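Local coordinates for DisA protein (Sorangium cellulosum, PDB 6CCA) that probably transfers methyl groups from S-adenosylmethionine to a carbon of a polyketide intermediate, installing a gem-dimethyl group on the disorazol assembly line, at residues I228-A233 / L304-V309; F256-S261 / Q282-E287; S296-D301 / L325-G330; S317-I322 / G377-E382. All blocks are in the same frame, centred on the assembly; numbering follows the deposited sequence.

Overall arrangement
All four contacts belong to the Rossmann-like core of a class I methyltransferase. Contact 1 is the most central, about 10 Å from the centre of the chain, and pairs the parallel strands 226-231 and 300-306. Contact 2, partly buried, extends the same sheet by its next strands, at the ends of 253-257 and 279-281. Contact 3, also partly buried, shares strand 300-306 with contact 1 but lies farthest out, where a salt bridge with a buried aspartate joins the backbone pairing. Contact 4 is buried and the only one between helices: leucine packing inside, an amide-carboxylate bond at its border. Helix 315-325 runs straight from contact 4 into contact 3.

Contact 1: residues I228-A233 / L304-V309; sequences ILEVGA and LGANVV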
loop_
_atom_site.group_PDB
_atom_site.type_symbol
_atom_site.label_atom_id
_atom_site.label_comp_id
_atom_site.label_asym_id
_atom_site.label_seq_id
_atom_site.Cartn_x
_atom_site.Cartn_y
_atom_site.Cartn_z
ATOM N N ILE A 228 14.845 -15.085 0.293
ATOM C CA ILE A 228 13.648 -14.246 0.368
ATOM C C ILE A 228 13.806 -13.140 -0.643
ATOM O O ILE A 228 14.900 -12.600 -0.780
ATOM C CB ILE A 228 13.551 -13.677 1.769
ATOM C CG1 ILE A 228 13.492 -14.814 2.783
ATOM C CG2 ILE A 228 12.436 -12.637 1.868
ATOM C CD1 ILE A 228 13.502 -14.351 4.239
ATOM N N LEU A 229 12.767 -12.867 -1.394
ATOM C CA LEU A 229 12.745 -11.746 -2.333
ATOM C C LEU A 229 11.832 -10.670 -1.800
ATOM O O LEU A 229 10.693 -10.955 -1.525
ATOM C CB LEU A 229 12.250 -12.238 -3.672
ATOM C CG LEU A 229 11.806 -11.192 -4.705
ATOM C CD1 LEU A 229 13.070 -10.501 -5.159
ATOM C CD2 LEU A 229 11.118 -11.850 -5.875
ATOM N N GLU A 230 12.306 -9.433 -1.714
ATOM C CA GLU A 230 11.441 -8.316 -1.530
ATOM C C GLU A 230 11.269 -7.575 -2.841
ATOM O O GLU A 230 12.236 -7.149 -3.464
ATOM C CB GLU A 230 11.936 -7.340 -0.476
ATOM C CG GLU A 230 10.972 -6.197 -0.266
ATOM C CD GLU A 230 11.301 -5.280 0.924
ATOM O OE1 GLU A 230 12.434 -5.365 1.477
ATOM O OE2 GLU A 230 10.393 -4.434 1.210
ATOM N N VAL A 231 10.020 -7.413 -3.247
ATOM C CA VAL A 231 9.716 -6.609 -4.422
ATOM C C VAL A 231 9.377 -5.204 -4.049
ATOM O O VAL A 231 8.805 -4.947 -2.981
ATOM C CB VAL A 231 8.590 -7.241 -5.260
ATOM C CG1 VAL A 231 9.089 -8.578 -5.834
ATOM C CG2 VAL A 231 7.382 -7.493 -4.464
ATOM N N GLY A 232 9.666 -4.254 -4.942
ATOM C CA GLY A 232 9.334 -2.885 -4.579
ATOM C C GLY A 232 9.897 -2.374 -3.281
ATOM O O GLY A 232 9.255 -1.581 -2.610
ATOM N N ALA A 233 11.133 -2.726 -2.951
ATOM C CA ALA A 233 11.770 -2.259 -1.716
ATOM C C ALA A 233 11.979 -0.729 -1.646
ATOM O O ALA A 233 12.198 -0.190 -0.538
ATOM C CB ALA A 233 13.076 -2.979 -1.471
ATOM N N LEU A 304 8.122 -11.125 -0.460
ATOM C CA LEU A 304 7.515 -10.076 0.359
ATOM C C LEU A 304 7.198 -8.859 -0.496
ATOM O O LEU A 304 8.045 -8.374 -1.278
ATOM C CB LEU A 304 8.521 -9.634 1.446
ATOM C CG LEU A 304 8.165 -8.332 2.178
ATOM C CD1 LEU A 304 6.897 -8.581 3.000
ATOM C CD2 LEU A 304 9.306 -7.970 3.088
ATOM N N GLY A 305 5.970 -8.359 -0.373
ATOM C CA GLY A 305 5.527 -7.143 -1.083
ATOM C C GLY A 305 4.865 -6.225 -0.100
ATOM O O GLY A 305 3.728 -6.500 0.322
ATOM N N ALA A 306 5.530 -5.147 0.266
ATOM C CA ALA A 306 4.994 -4.259 1.254
ATOM C C ALA A 306 4.459 -3.074 0.585
ATOM O O ALA A 306 5.254 -2.154 0.247
ATOM C CB ALA A 306 6.115 -3.885 2.231
ATOM N N ASN A 307 3.148 -3.081 0.323
ATOM C CA ASN A 307 2.373 -1.974 -0.207
ATOM C C ASN A 307 2.779 -1.601 -1.639
ATOM O O ASN A 307 2.851 -0.426 -1.959
ATOM C CB ASN A 307 2.346 -0.730 0.739
ATOM C CG ASN A 307 1.384 -0.934 1.941
ATOM O OD1 ASN A 307 0.193 -1.019 1.769
ATOM N ND2 ASN A 307 1.943 -1.041 3.186
ATOM N N VAL A 308 3.141 -2.598 -2.443
ATOM C CA VAL A 308 3.584 -2.381 -3.776
ATOM C C VAL A 308 3.010 -3.338 -4.841
ATOM O O VAL A 308 2.892 -2.969 -6.023
ATOM C CB VAL A 308 5.162 -2.549 -3.825
ATOM C CG1 VAL A 308 5.858 -1.440 -3.023
ATOM C CG2 VAL A 308 5.604 -3.942 -3.323
ATOM N N VAL A 309 2.570 -4.558 -4.464
ATOM C CA VAL A 309 2.132 -5.499 -5.504
ATOM C C VAL A 309 0.896 -4.999 -6.249
ATOM O O VAL A 309 0.672 -5.365 -7.445
ATOM C CB VAL A 309 1.871 -6.922 -4.927
ATOM C CG1 VAL A 309 1.252 -7.879 -5.935
ATOM C CG2 VAL A 309 3.203 -7.530 -4.477
HETATM O O HOH W 1 8.089 -4.209 -0.445
HETATM O O HOH W 2 8.235 -1.436 0.193
#
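Leu304 and the 229-231 backbone are joined by two short, straight hydrogen bonds. Leu304 N gives its hydrogen to Leu229 O at 2.8 Å (171°), and Leu304 O accepts from Val231 N at 2.9 Å. Leu304 bonds the residues on either side of Glu230, as in a parallel bridge, and the strand directions differ by 26°. Glu230 CA also approaches Leu304 O at 3.4 Å as a C-H...O contact.

Apolar packing differs on the two faces. On one, the Glu230 and Leu304 side chains run alongside each other in the same direction; Glu230 is extended, with CG anti to its N (chi1 -178°), and its CD lies 4.0 Å from Leu304 CD2. On the other, Val231 CG2 lies over Gly305 CA and meets one methyl each of Val308 and Val309. Val308 CG2 comes within 3.4 Å of Val231 O, and its CG1 equally near Gly232 O.

Water extends the pairing where the strands part. One molecule accepts from Ala306 N at 2.8 Å and lies within bonding distance of Glu230 OE2 and Val231 O; a second lies between Gly232 O and Ala306 O. The other carboxylate oxygen, Glu230 OE1, is bound by Tyr255 and Thr239.

Strand 226-231 runs into the glycine-rich loop that in class I methyltransferases faces the methyl donor. Direct strand bonds followed by water-mediated ones imply that the sheet opens at this end, with Glu230 held by protein on one oxygen and approached by water on the other.

Contact 2: residues F256-S261 / Q282-E287; sequences FYTDIS and QPLDLE
Gln282, the residue with most surface buried here, meets the end of strand 253-257 by backbone and side chain. Its N donates to Tyr257 O at 3.1 Å. Its extended chain lies beside Phe256, the two pointing the same way, and OE1 comes 3.6 Å from Phe256 CE2, at the ring edge and in the ring plane; amide and ring planes are 58° apart. The amide nitrogen turns to Gln293 O outside the contact. Gln282 O sits against Thr258, 3.0 Å from its CB.

Leu284 takes over two residues on. Its N reaches Asp259 O at 2.9 Å, but from above the carbonyl plane (55° out of it), unlike the near-axial bond at Tyr257 O. Its CB packs against Thr258 CB and OG1, and a water gives hydrogen bonds to Thr258 OG1 and Leu284 O. Thr258 OG1 is also bonded to Glu230 O.

These bonds continue the parallel pairing of strands 253-257 and 279-281 at one side of the Rossmann-like sheet, at the point where both chains leave it. Asp259 forms an Asx turn there: OD2 accepts from Ser261 N at 2.8 Å on its anti side, and Ser261 then N-caps helix 262-272.

Ile260, exposed, makes the remaining side-chain contact. With CG1 anti to the backbone N (chi1 -170°), its chain runs alongside Asp285, and CD1 lies 3.5 Å from Asp285 OD2 and 3.6 Å from its CG. The backbone of Asp285 is held separately, its N bonded to Gln293 OE1.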
loop_
_atom_site.group_PDB
_atom_site.type_symbol
_atom_site.label_atom_id
_atom_site.label_comp_id
_atom_site.label_asym_id
_atom_site.label_seq_id
_atom_site.Cartn_x
_atom_site.Cartn_y
_atom_site.Cartn_z
ATOM N N PHE A 256 17.040 -10.850 -1.348
ATOM C CA PHE A 256 17.100 -10.035 -2.531
ATOM C C PHE A 256 16.275 -8.755 -2.338
ATOM O O PHE A 256 15.027 -8.758 -2.256
ATOM C CB PHE A 256 16.612 -10.812 -3.732
ATOM C CG PHE A 256 17.638 -11.755 -4.308
ATOM C CD1 PHE A 256 18.005 -12.912 -3.616
ATOM C CD2 PHE A 256 18.254 -11.467 -5.516
ATOM C CE1 PHE A 256 18.986 -13.775 -4.126
ATOM C CE2 PHE A 256 19.218 -12.349 -6.057
ATOM C CZ PHE A 256 19.615 -13.455 -5.334
ATOM N N TYR A 257 17.005 -7.641 -2.256
ATOM C CA TYR A 257 16.461 -6.291 -2.234
ATOM C C TYR A 257 16.268 -5.808 -3.688
ATOM O O TYR A 257 17.256 -5.622 -4.410
ATOM C CB TYR A 257 17.448 -5.401 -1.454
ATOM C CG TYR A 257 17.060 -3.948 -1.254
ATOM C CD1 TYR A 257 16.866 -3.085 -2.293
ATOM C CD2 TYR A 257 16.920 -3.435 0.010
ATOM C CE1 TYR A 257 16.541 -1.737 -2.073
ATOM C CE2 TYR A 257 16.648 -2.103 0.213
ATOM C CZ TYR A 257 16.468 -1.274 -0.838
ATOM O OH TYR A 257 16.136 0.047 -0.554
ATOM N N THR A 258 15.025 -5.686 -4.133
ATOM C CA THR A 258 14.736 -5.396 -5.524
ATOM C C THR A 258 13.737 -4.309 -5.634
ATOM O O THR A 258 12.985 -4.042 -4.672
ATOM C CB THR A 258 14.228 -6.625 -6.346
ATOM O OG1 THR A 258 12.859 -6.835 -6.108
ATOM C CG2 THR A 258 15.016 -7.844 -6.061
ATOM N N ASP A 259 13.805 -3.579 -6.781
ATOM C CA ASP A 259 12.860 -2.533 -7.106
ATOM C C ASP A 259 12.895 -2.354 -8.603
ATOM O O ASP A 259 13.875 -2.711 -9.255
ATOM C CB ASP A 259 13.280 -1.201 -6.460
ATOM C CG ASP A 259 12.160 -0.184 -6.485
ATOM O OD1 ASP A 259 11.308 -0.261 -5.577
ATOM O OD2 ASP A 259 12.137 0.684 -7.409
ATOM N N ILE A 260 11.809 -1.828 -9.149
ATOM C CA ILE A 260 11.829 -1.487 -10.557
ATOM C C ILE A 260 12.962 -0.483 -10.897
ATOM O O ILE A 260 13.569 -0.558 -11.959
ATOM C CB ILE A 260 10.455 -0.971 -11.006
ATOM C CG1 ILE A 260 10.389 -0.833 -12.526
ATOM C CG2 ILE A 260 10.056 0.339 -10.345
ATOM C CD1 ILE A 260 8.917 -0.898 -13.029
ATOM N N SER A 261 13.205 0.443 -9.974
ATOM C CA SER A 261 14.275 1.450 -10.133
ATOM C C SER A 261 15.655 0.940 -9.832
ATOM O O SER A 261 15.982 0.561 -8.706
ATOM C CB SER A 261 13.987 2.683 -9.260
ATOM O OG SER A 261 15.101 3.558 -9.174
ATOM N N GLN A 282 19.298 -5.964 -6.712
ATOM C CA GLN A 282 19.081 -6.253 -8.146
ATOM C C GLN A 282 17.742 -5.683 -8.569
ATOM O O GLN A 282 16.717 -5.932 -7.905
ATOM C CB GLN A 282 19.054 -7.789 -8.332
ATOM C CG GLN A 282 19.072 -8.317 -9.764
ATOM C CD GLN A 282 19.456 -9.827 -9.854
ATOM O OE1 GLN A 282 20.082 -10.388 -8.960
ATOM N NE2 GLN A 282 19.084 -10.457 -10.954
ATOM N N PRO A 283 17.699 -4.970 -9.697
ATOM C CA PRO A 283 16.442 -4.458 -10.189
ATOM C C PRO A 283 15.461 -5.600 -10.601
ATOM O O PRO A 283 15.891 -6.634 -11.047
ATOM C CB PRO A 283 16.820 -3.606 -11.389
ATOM C CG PRO A 283 18.263 -3.451 -11.349
ATOM C CD PRO A 283 18.885 -4.482 -10.464
ATOM N N LEU A 284 14.201 -5.342 -10.492
ATOM C CA LEU A 284 13.156 -6.287 -10.930
ATOM C C LEU A 284 11.867 -5.611 -11.182
ATOM O O LEU A 284 11.311 -4.887 -10.328
ATOM C CB LEU A 284 12.874 -7.333 -9.870
ATOM C CG LEU A 284 11.788 -8.377 -10.186
ATOM C CD1 LEU A 284 12.003 -9.174 -11.466
ATOM C CD2 LEU A 284 11.830 -9.367 -9.019
ATOM N N ASP A 285 11.338 -5.890 -12.378
ATOM C CA ASP A 285 10.078 -5.393 -12.835
ATOM C C ASP A 285 9.233 -6.637 -13.038
ATOM O O ASP A 285 9.572 -7.445 -13.897
ATOM C CB ASP A 285 10.236 -4.704 -14.176
ATOM C CG ASP A 285 8.908 -4.102 -14.678
ATOM O OD1 ASP A 285 7.860 -4.424 -14.133
ATOM O OD2 ASP A 285 8.924 -3.280 -15.591
ATOM N N LEU A 286 8.201 -6.849 -12.207
ATOM C CA LEU A 286 7.514 -8.161 -12.222
ATOM C C LEU A 286 6.655 -8.312 -13.481
ATOM O O LEU A 286 6.384 -9.453 -13.915
ATOM C CB LEU A 286 6.587 -8.344 -11.015
ATOM C CG LEU A 286 7.204 -8.734 -9.694
ATOM C CD1 LEU A 286 6.099 -8.680 -8.623
ATOM C CD2 LEU A 286 7.873 -10.108 -9.746
ATOM N N GLU A 287 6.241 -7.151 -14.008
ATOM C CA GLU A 287 5.532 -7.059 -15.265
ATOM C C GLU A 287 6.388 -7.429 -16.481
ATOM O O GLU A 287 5.884 -7.496 -17.564
ATOM C CB GLU A 287 4.924 -5.663 -15.439
ATOM C CG GLU A 287 3.717 -5.395 -14.486
ATOM C CD GLU A 287 2.997 -4.082 -14.778
ATOM O OE1 GLU A 287 3.260 -3.074 -14.146
ATOM O OE2 GLU A 287 2.151 -4.012 -15.667
HETATM O O HOH W 3 10.941 -5.269 -7.352
#

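Contact 3: residues S296-D301 / L325-G330; sequences SAERFD and LLKANG
Phe300 and Leu326 form a parallel bridge that closes a beta-alpha-beta crossover, in which helix 315-325 connects strand 300-306 to the neighbouring strand 330-337. Lys327 N donates to Phe300 O at 2.9 Å and 171°. Two residues earlier, Leu325 O at the helix end accepts from Phe300 N at 3.1 Å, with Arg299 N adding a weak, bent bond. Beside these bonds the Phe300 ring runs along Leu325, its CD2 4.0 Å from Leu325 CB.

The extended Lys327 chain follows the opposite segment. CG passes 3.3 Å from Glu298 O, and NZ forms a salt bridge with Asp301, 3.0 Å from OD2 on the syn side, with a weaker second bond to OD1.

Outside this shell, Asp301 is positioned by Thr227 N, which donates to OD2, and by Arg216 at OD1; with Lys327 and Arg216 both cationic, the carboxylate is probably held ionised. The Phe300 ring meets Phe256 edge-to-face, and Glu298 pairs with Arg29. A water joins Glu298 OE1 to Ala328 N. Lys327 also begins the type II turn that leads into the next strand, fixed by Gly330 N donating to Lys327 O at 2.8 Å.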
loop_
_atom_site.group_PDB
_atom_site.type_symbol
_atom_site.label_atom_id
_atom_site.label_comp_id
_atom_site.label_asym_id
_atom_site.label_seq_id
_atom_site.Cartn_x
_atom_site.Cartn_y
_atom_site.Cartn_z
ATOM N N SER A 296 15.878 -16.766 -11.472
ATOM C CA SER A 296 15.396 -18.062 -11.939
ATOM C C SER A 296 14.064 -18.543 -11.317
ATOM O O SER A 296 13.675 -18.139 -10.195
ATOM C CB SER A 296 16.509 -19.081 -11.760
ATOM O OG SER A 296 16.978 -19.028 -10.452
ATOM N N ALA A 297 13.373 -19.381 -12.065
ATOM C CA ALA A 297 12.216 -20.073 -11.580
ATOM C C ALA A 297 12.488 -20.925 -10.353
ATOM O O ALA A 297 13.548 -21.523 -10.242
ATOM C CB ALA A 297 11.674 -21.019 -12.651
ATOM N N GLU A 298 11.525 -20.923 -9.452
ATOM C CA GLU A 298 11.569 -21.568 -8.151
ATOM C C GLU A 298 12.813 -21.337 -7.302
ATOM O O GLU A 298 13.296 -22.217 -6.680
ATOM C CB GLU A 298 11.222 -23.058 -8.216
ATOM C CG GLU A 298 12.278 -23.889 -8.840
ATOM C CD GLU A 298 12.341 -25.325 -8.344
ATOM O OE1 GLU A 298 11.936 -25.671 -7.246
ATOM O OE2 GLU A 298 12.883 -26.097 -9.091
ATOM N N ARG A 299 13.256 -20.103 -7.268
ATOM C CA ARG A 299 14.415 -19.752 -6.524
ATOM C C ARG A 299 14.141 -19.312 -5.103
ATOM O O ARG A 299 14.986 -19.355 -4.289
ATOM C CB ARG A 299 15.157 -18.634 -7.213
ATOM C CG ARG A 299 16.626 -18.963 -7.201
ATOM C CD ARG A 299 17.542 -17.793 -7.105
ATOM N NE ARG A 299 18.423 -17.920 -5.978
ATOM C CZ ARG A 299 19.593 -17.363 -5.923
ATOM N NH1 ARG A 299 20.029 -16.673 -6.958
ATOM N NH2 ARG A 299 20.304 -17.482 -4.839
ATOM N N PHE A 300 12.931 -18.859 -4.871
ATOM C CA PHE A 300 12.592 -18.156 -3.667
ATOM C C PHE A 300 11.675 -18.905 -2.752
ATOM O O PHE A 300 10.704 -19.405 -3.185
ATOM C CB PHE A 300 11.975 -16.808 -4.034
ATOM C CG PHE A 300 12.942 -15.900 -4.690
ATOM C CD1 PHE A 300 13.933 -15.316 -3.971
ATOM C CD2 PHE A 300 12.934 -15.739 -6.032
ATOM C CE1 PHE A 300 14.866 -14.539 -4.562
ATOM C CE2 PHE A 300 13.866 -14.942 -6.638
ATOM C CZ PHE A 300 14.828 -14.352 -5.890
ATOM N N ASP A 301 12.018 -18.907 -1.471
ATOM C CA ASP A 301 11.169 -19.520 -0.467
ATOM C C ASP A 301 10.024 -18.584 -0.117
ATOM O O ASP A 301 8.944 -19.029 0.272
ATOM C CB ASP A 301 12.001 -19.788 0.750
ATOM C CG ASP A 301 13.074 -20.856 0.474
ATOM O OD1 ASP A 301 12.715 -22.063 0.537
ATOM O OD2 ASP A 301 14.178 -20.495 0.049
ATOM N N LEU A 325 8.555 -17.518 -9.665
ATOM C CA LEU A 325 9.726 -17.268 -8.848
ATOM C C LEU A 325 9.733 -18.084 -7.545
ATOM O O LEU A 325 10.790 -18.461 -7.047
ATOM C CB LEU A 325 9.811 -15.808 -8.455
ATOM C CG LEU A 325 10.131 -14.862 -9.619
ATOM C CD1 LEU A 325 9.796 -13.430 -9.317
ATOM C CD2 LEU A 325 11.611 -14.991 -10.007
ATOM N N LEU A 326 8.548 -18.289 -6.966
ATOM C CA LEU A 326 8.462 -19.041 -5.695
ATOM C C LEU A 326 8.636 -20.546 -5.894
ATOM O O LEU A 326 8.139 -21.122 -6.872
ATOM C CB LEU A 326 7.063 -18.851 -5.098
ATOM C CG LEU A 326 6.810 -17.585 -4.283
ATOM C CD1 LEU A 326 5.343 -17.526 -3.900
ATOM C CD2 LEU A 326 7.694 -17.515 -3.037
ATOM N N LYS A 327 9.286 -21.160 -4.934
ATOM C CA LYS A 327 9.223 -22.619 -4.799
ATOM C C LYS A 327 7.800 -23.044 -4.522
ATOM O O LYS A 327 6.991 -22.309 -3.969
ATOM C CB LYS A 327 10.082 -23.034 -3.617
ATOM C CG LYS A 327 11.563 -22.834 -3.904
ATOM C CD LYS A 327 12.437 -23.166 -2.735
ATOM C CE LYS A 327 13.888 -22.781 -3.079
ATOM N NZ LYS A 327 14.625 -22.883 -1.791
ATOM N N ALA A 328 7.493 -24.276 -4.915
ATOM C CA ALA A 328 6.297 -24.906 -4.427
ATOM C C ALA A 328 6.249 -24.811 -2.924
ATOM O O ALA A 328 7.246 -25.041 -2.231
ATOM C CB ALA A 328 6.275 -26.390 -4.912
ATOM N N ASN A 329 5.048 -24.541 -2.380
ATOM C CA ASN A 329 4.858 -24.286 -0.944
ATOM C C ASN A 329 5.737 -23.133 -0.359
ATOM O O ASN A 329 5.967 -23.063 0.872
ATOM C CB ASN A 329 5.218 -25.524 -0.141
ATOM C CG ASN A 329 4.357 -26.716 -0.539
ATOM O OD1 ASN A 329 3.215 -26.512 -0.882
ATOM N ND2 ASN A 329 4.902 -27.944 -0.497
ATOM N N GLY A 330 6.155 -22.199 -1.253
ATOM C CA GLY A 330 6.765 -20.949 -0.823
ATOM C C GLY A 330 5.616 -19.958 -0.486
ATOM O O GLY A 330 4.454 -20.101 -0.956
HETATM O O HOH W 4 9.779 -25.935 -5.645
#

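Contact 4: residues S317-I322 / G377-E382; sequences STLQSI and GLLEEE
Glu382, just past the end of helix 372-381, points its side chain at Leu319 and Gln320 of helix 315-325. Its CB lies 3.8 Å from Gln320 NE2. CG, set anti to the carbonyl carbon, rests 4.0 Å from Leu319 CD1, so the aliphatic part of the acid borders the leucine packing. A bend at chi2 (-54°) then carries the carboxylate to the NE2 end of the Gln320 amide, OE1 lying only a little out of the amide plane. CD is 3.8 Å from NE2, and OE1 accepts from NE2 at 2.8 Å, on the anti side and 30° out of the carboxylate plane. Amide and carboxylate planes are 75° apart, and the same NE2 makes a weak bond to Glu382 O. At the tip, OE2 turns to Arg316, one turn back on the opposing helix, in a salt bridge.

Both helices lie on one face of the Rossmann-like sheet, as their shared contact with Leu332 of strand 330-337 indicates. Between them, Leu319 is inserted toward helix 372-381 and divides its branches: CD1 meets Leu378 CD2 at 4.0 Å, while CD2 meets Leu379 CD2 at 3.9 Å, the Leu319 and Leu379 chains crossing at about a right angle.

Gln320 is fixed at both ends of its amide. OE1 accepts from Arg414 N near the modelled C terminus, while NE2 is used by Glu382. Lys323 donates to Glu382 O, and a cation near the C-terminal end of helix 372-381 would probably be favoured by the helix dipole.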
loop_
_atom_site.group_PDB
_atom_site.type_symbol
_atom_site.label_atom_id
_atom_site.label_comp_id
_atom_site.label_asym_id
_atom_site.label_seq_id
_atom_site.Cartn_x
_atom_site.Cartn_y
_atom_site.Cartn_z
ATOM N N SER A 317 -1.611 -11.642 -13.671
ATOM C CA SER A 317 -0.402 -11.902 -14.363
ATOM C C SER A 317 0.814 -11.713 -13.410
ATOM O O SER A 317 1.783 -12.447 -13.433
ATOM C CB SER A 317 -0.332 -10.896 -15.540
ATOM O OG SER A 317 0.875 -11.021 -16.195
ATOM N N THR A 318 0.749 -10.669 -12.598
ATOM C CA THR A 318 1.800 -10.392 -11.657
ATOM C C THR A 318 1.897 -11.503 -10.616
ATOM O O THR A 318 2.988 -11.959 -10.306
ATOM C CB THR A 318 1.548 -9.009 -11.030
ATOM O OG1 THR A 318 1.783 -7.998 -12.014
ATOM C CG2 THR A 318 2.460 -8.732 -9.823
ATOM N N LEU A 319 0.757 -12.001 -10.163
ATOM C CA LEU A 319 0.723 -13.118 -9.250
ATOM C C LEU A 319 1.303 -14.402 -9.845
ATOM O O LEU A 319 1.975 -15.155 -9.135
ATOM C CB LEU A 319 -0.681 -13.397 -8.753
ATOM C CG LEU A 319 -1.244 -12.275 -7.870
ATOM C CD1 LEU A 319 -2.730 -12.534 -7.614
ATOM C CD2 LEU A 319 -0.481 -12.141 -6.547
ATOM N N GLN A 320 1.073 -14.621 -11.146
ATOM C CA GLN A 320 1.598 -15.808 -11.804
ATOM C C GLN A 320 3.086 -15.671 -11.935
ATOM O O GLN A 320 3.783 -16.670 -11.805
ATOM C CB GLN A 320 0.898 -16.065 -13.168
ATOM C CG GLN A 320 -0.526 -16.571 -13.000
ATOM C CD GLN A 320 -0.604 -17.906 -12.276
ATOM O OE1 GLN A 320 0.244 -18.813 -12.496
ATOM N NE2 GLN A 320 -1.579 -18.054 -11.426
ATOM N N SER A 321 3.620 -14.458 -12.113
ATOM C CA SER A 321 5.078 -14.345 -12.180
ATOM C C SER A 321 5.685 -14.608 -10.825
ATOM O O SER A 321 6.749 -15.180 -10.722
ATOM C CB SER A 321 5.588 -12.976 -12.633
ATOM O OG SER A 321 5.173 -12.732 -13.910
ATOM N N ILE A 322 4.998 -14.136 -9.779
ATOM C CA ILE A 322 5.419 -14.464 -8.381
ATOM C C ILE A 322 5.468 -15.996 -8.154
ATOM O O ILE A 322 6.432 -16.513 -7.584
ATOM C CB ILE A 322 4.507 -13.754 -7.384
ATOM C CG1 ILE A 322 4.861 -12.273 -7.445
ATOM C CG2 ILE A 322 4.701 -14.252 -5.964
ATOM C CD1 ILE A 322 3.907 -11.377 -6.632
ATOM N N GLY A 377 -9.992 -14.283 -2.179
ATOM C CA GLY A 377 -10.623 -14.927 -3.361
ATOM C C GLY A 377 -9.742 -14.906 -4.561
ATOM O O GLY A 377 -9.560 -15.915 -5.271
ATOM N N LEU A 378 -9.098 -13.780 -4.809
ATOM C CA LEU A 378 -8.208 -13.752 -5.946
ATOM C C LEU A 378 -6.972 -14.691 -5.840
ATOM O O LEU A 378 -6.591 -15.332 -6.859
ATOM C CB LEU A 378 -7.713 -12.325 -6.241
ATOM C CG LEU A 378 -6.799 -12.084 -7.454
ATOM C CD1 LEU A 378 -7.454 -12.409 -8.771
ATOM C CD2 LEU A 378 -6.245 -10.667 -7.499
ATOM N N LEU A 379 -6.340 -14.720 -4.679
ATOM C CA LEU A 379 -5.115 -15.497 -4.524
ATOM C C LEU A 379 -5.542 -16.987 -4.680
ATOM O O LEU A 379 -4.784 -17.783 -5.279
ATOM C CB LEU A 379 -4.532 -15.292 -3.152
ATOM C CG LEU A 379 -3.845 -13.915 -3.050
ATOM C CD1 LEU A 379 -3.667 -13.481 -1.638
ATOM C CD2 LEU A 379 -2.461 -13.942 -3.777
ATOM N N GLU A 380 -6.670 -17.339 -4.046
ATOM C CA GLU A 380 -7.222 -18.741 -4.264
ATOM C C GLU A 380 -7.446 -19.087 -5.714
ATOM O O GLU A 380 -7.031 -20.177 -6.173
ATOM C CB GLU A 380 -8.500 -18.940 -3.441
ATOM C CG GLU A 380 -8.186 -19.083 -1.988
ATOM C CD GLU A 380 -9.401 -19.028 -1.067
ATOM O OE1 GLU A 380 -10.474 -18.715 -1.571
ATOM O OE2 GLU A 380 -9.254 -19.290 0.148
ATOM N N GLU A 381 -8.061 -18.196 -6.480
ATOM C CA GLU A 381 -8.252 -18.438 -7.896
ATOM C C GLU A 381 -6.986 -18.617 -8.639
ATOM O O GLU A 381 -6.964 -19.298 -9.647
ATOM C CB GLU A 381 -9.007 -17.304 -8.584
ATOM C CG GLU A 381 -10.461 -17.266 -8.226
ATOM C CD GLU A 381 -11.131 -15.968 -8.631
ATOM O OE1 GLU A 381 -10.707 -15.287 -9.580
ATOM O OE2 GLU A 381 -12.105 -15.648 -7.979
ATOM N N GLU A 382 -5.926 -17.930 -8.220
ATOM C CA GLU A 382 -4.634 -18.023 -8.873
ATOM C C GLU A 382 -3.795 -19.179 -8.376
ATOM O O GLU A 382 -2.607 -19.299 -8.713
ATOM C CB GLU A 382 -3.882 -16.664 -8.743
ATOM C CG GLU A 382 -4.544 -15.532 -9.565
ATOM C CD GLU A 382 -4.729 -15.890 -11.045
ATOM O OE1 GLU A 382 -3.732 -16.244 -11.693
ATOM O OE2 GLU A 382 -5.889 -15.801 -11.510
#